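Glycinin A3B4 subunit (Glycine max, PDB 2D5F) serves as a seed storage protein of the 11S globulin (cupin) family, assembling into hexamers and probably supplying nitrogen and carbon to the germinating seedling. Local coordinates at residues N385-N389 with F444-A450. Numbering follows the deposited sequence.
Sequences NLNAN and FKTHHNA
In the C-terminal cupin barrel, the loop joining strands 379-385 and 390-395 meets the end of strand 438-445 and the turn beyond it, where the backbone of N389 bonds to T446. T446 N donates to N389 O at 3.2 Å (163° at the hydrogen), and T446 OG1 accepts a weak, bent bond from N389 N at 3.3 Å. A hydroxyl suits this place, since it also shares a water with N389 ND2 and reaches Q155 of a second subunit, while N389 OD1 takes the backbone N-H of Q426. T446 centres an inverse gamma turn, closed by a weak bond from H447 N to K445 O, which bends the chain sharply as it leaves the sheet of the jelly roll. A388 fits because its short methyl packs against the chain on from T446, 3.7 Å from H447 CB and 4.1 Å from A450 CB. Histidine offers both a flat face and an in-plane nitrogen: with CG opposite the backbone N (chi1 -169°), H447 places its ring so that one terminal atom of the N387 amide sits over the centre of a face, the two planes 31° apart. At the ring edge, ND1 accepts N449 N at 2.9 Å, nearly in plane, pinning its rotation. With an alanine here, N449 N would probably lose its acceptor and one end of the N387 amide the ring face beneath it. Lysine's long, extended chain carries K445 NZ across the N385 side chain, within 3.7 Å of N385 CG, and lets the buried ammonium hydrogen-bond to Q370.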
loop_
_atom_site.group_PDB
_atom_site.type_symbol
_atom_site.label_atom_id
_atom_site.label_comp_id
_atom_site.label_asym_id
_atom_site.label_seq_id
_atom_site.Cartn_x
_atom_site.Cartn_y
_atom_site.Cartn_z
ATOM N N ASN B 385 -17.161 -1.496 -20.363
ATOM C CA ASN B 385 -16.435 -1.481 -19.113
ATOM C C ASN B 385 -15.152 -2.258 -19.343
ATOM O O ASN B 385 -15.177 -3.411 -19.765
ATOM C CB ASN B 385 -17.285 -2.108 -18.007
ATOM C CG ASN B 385 -18.549 -1.307 -17.731
ATOM O OD1 ASN B 385 -19.666 -1.792 -17.925
ATOM N ND2 ASN B 385 -18.376 -0.071 -17.288
ATOM N N LEU B 386 -14.031 -1.604 -19.073
ATOM C CA LEU B 386 -12.720 -2.193 -19.273
ATOM C C LEU B 386 -12.364 -3.332 -18.339
ATOM O O LEU B 386 -11.798 -4.333 -18.765
ATOM C CB LEU B 386 -11.634 -1.123 -19.121
ATOM C CG LEU B 386 -11.414 -0.065 -20.205
ATOM C CD1 LEU B 386 -12.636 0.834 -20.362
ATOM C CD2 LEU B 386 -10.200 0.751 -19.816
ATOM N N ASN B 387 -12.703 -3.172 -17.065
ATOM C CA ASN B 387 -12.317 -4.141 -16.051
ATOM C C ASN B 387 -13.405 -4.754 -15.179
ATOM O O ASN B 387 -13.131 -5.112 -14.032
ATOM C CB ASN B 387 -11.282 -3.488 -15.128
ATOM C CG ASN B 387 -11.846 -2.289 -14.379
ATOM O OD1 ASN B 387 -11.210 -1.754 -13.463
ATOM N ND2 ASN B 387 -13.043 -1.852 -14.766
ATOM N N ALA B 388 -14.621 -4.896 -15.686
ATOM C CA ALA B 388 -15.655 -5.485 -14.848
ATOM C C ALA B 388 -16.916 -5.909 -15.574
ATOM O O ALA B 388 -17.286 -5.319 -16.582
ATOM C CB ALA B 388 -16.026 -4.510 -13.742
ATOM N N ASN B 389 -17.556 -6.953 -15.058
ATOM C CA ASN B 389 -18.826 -7.397 -15.597
ATOM C C ASN B 389 -19.807 -6.417 -14.965
ATOM O O ASN B 389 -19.505 -5.815 -13.929
ATOM C CB ASN B 389 -19.170 -8.817 -15.139
ATOM C CG ASN B 389 -18.441 -9.874 -15.922
ATOM O OD1 ASN B 389 -18.282 -9.758 -17.134
ATOM N ND2 ASN B 389 -18.010 -10.930 -15.239
ATOM N N PHE B 444 -24.622 -2.442 -11.284
ATOM C CA PHE B 444 -23.643 -2.962 -10.350
ATOM C C PHE B 444 -22.453 -3.436 -11.186
ATOM O O PHE B 444 -22.634 -4.041 -12.239
ATOM C CB PHE B 444 -24.229 -4.130 -9.561
ATOM C CG PHE B 444 -25.485 -3.793 -8.797
ATOM C CD1 PHE B 444 -26.736 -4.157 -9.292
ATOM C CD2 PHE B 444 -25.414 -3.145 -7.564
ATOM C CE1 PHE B 444 -27.900 -3.889 -8.569
ATOM C CE2 PHE B 444 -26.574 -2.869 -6.828
ATOM C CZ PHE B 444 -27.819 -3.241 -7.330
ATOM N N LYS B 445 -21.238 -3.143 -10.740
ATOM C CA LYS B 445 -20.049 -3.575 -11.470
ATOM C C LYS B 445 -19.130 -4.304 -10.495
ATOM O O LYS B 445 -18.897 -3.830 -9.378
ATOM C CB LYS B 445 -19.344 -2.372 -12.106
ATOM C CG LYS B 445 -20.258 -1.593 -13.056
ATOM C CD LYS B 445 -19.527 -0.497 -13.811
ATOM C CE LYS B 445 -20.495 0.289 -14.684
ATOM N NZ LYS B 445 -19.790 1.353 -15.442
ATOM N N THR B 446 -18.620 -5.457 -10.923
ATOM C CA THR B 446 -17.767 -6.288 -10.077
ATOM C C THR B 446 -16.288 -5.904 -9.950
ATOM O O THR B 446 -15.387 -6.729 -10.129
ATOM C CB THR B 446 -17.884 -7.779 -10.485
ATOM O OG1 THR B 446 -17.657 -7.917 -11.891
ATOM C CG2 THR B 446 -19.278 -8.300 -10.154
ATOM N N HIS B 447 -16.061 -4.637 -9.631
ATOM C CA HIS B 447 -14.728 -4.106 -9.405
ATOM C C HIS B 447 -14.931 -2.882 -8.518
ATOM O O HIS B 447 -15.901 -2.141 -8.700
ATOM C CB HIS B 447 -14.052 -3.734 -10.725
ATOM C CG HIS B 447 -12.592 -3.429 -10.585
ATOM N ND1 HIS B 447 -12.123 -2.248 -10.048
ATOM C CD2 HIS B 447 -11.495 -4.165 -10.888
ATOM C CE1 HIS B 447 -10.802 -2.270 -10.025
ATOM N NE2 HIS B 447 -10.396 -3.422 -10.528
ATOM N N HIS B 448 -14.027 -2.680 -7.555
ATOM C CA HIS B 448 -14.113 -1.565 -6.603
ATOM C C HIS B 448 -13.978 -0.192 -7.250
ATOM O O HIS B 448 -14.394 0.815 -6.680
ATOM C CB HIS B 448 -13.052 -1.726 -5.500
ATOM C CG HIS B 448 -11.657 -1.373 -5.929
ATOM N ND1 HIS B 448 -11.163 -0.083 -5.879
ATOM C CD2 HIS B 448 -10.648 -2.140 -6.411
ATOM C CE1 HIS B 448 -9.914 -0.073 -6.309
ATOM N NE2 HIS B 448 -9.578 -1.309 -6.639
ATOM N N ASN B 449 -13.390 -0.161 -8.437
ATOM C CA ASN B 449 -13.192 1.083 -9.177
ATOM C C ASN B 449 -13.321 0.767 -10.672
ATOM O O ASN B 449 -12.373 0.911 -11.439
ATOM C CB ASN B 449 -11.805 1.661 -8.861
ATOM C CG ASN B 449 -11.614 3.065 -9.409
ATOM O OD1 ASN B 449 -12.575 3.732 -9.797
ATOM N ND2 ASN B 449 -10.370 3.528 -9.430
ATOM N N ALA B 450 -14.509 0.317 -11.064
ATOM C CA ALA B 450 -14.783 -0.043 -12.446
ATOM C C ALA B 450 -14.637 1.176 -13.351
ATOM O O ALA B 450 -15.100 2.265 -13.021
ATOM C CB ALA B 450 -16.187 -0.621 -12.556
HETATM O O HOH W 1 -17.784 -10.827 -12.337
#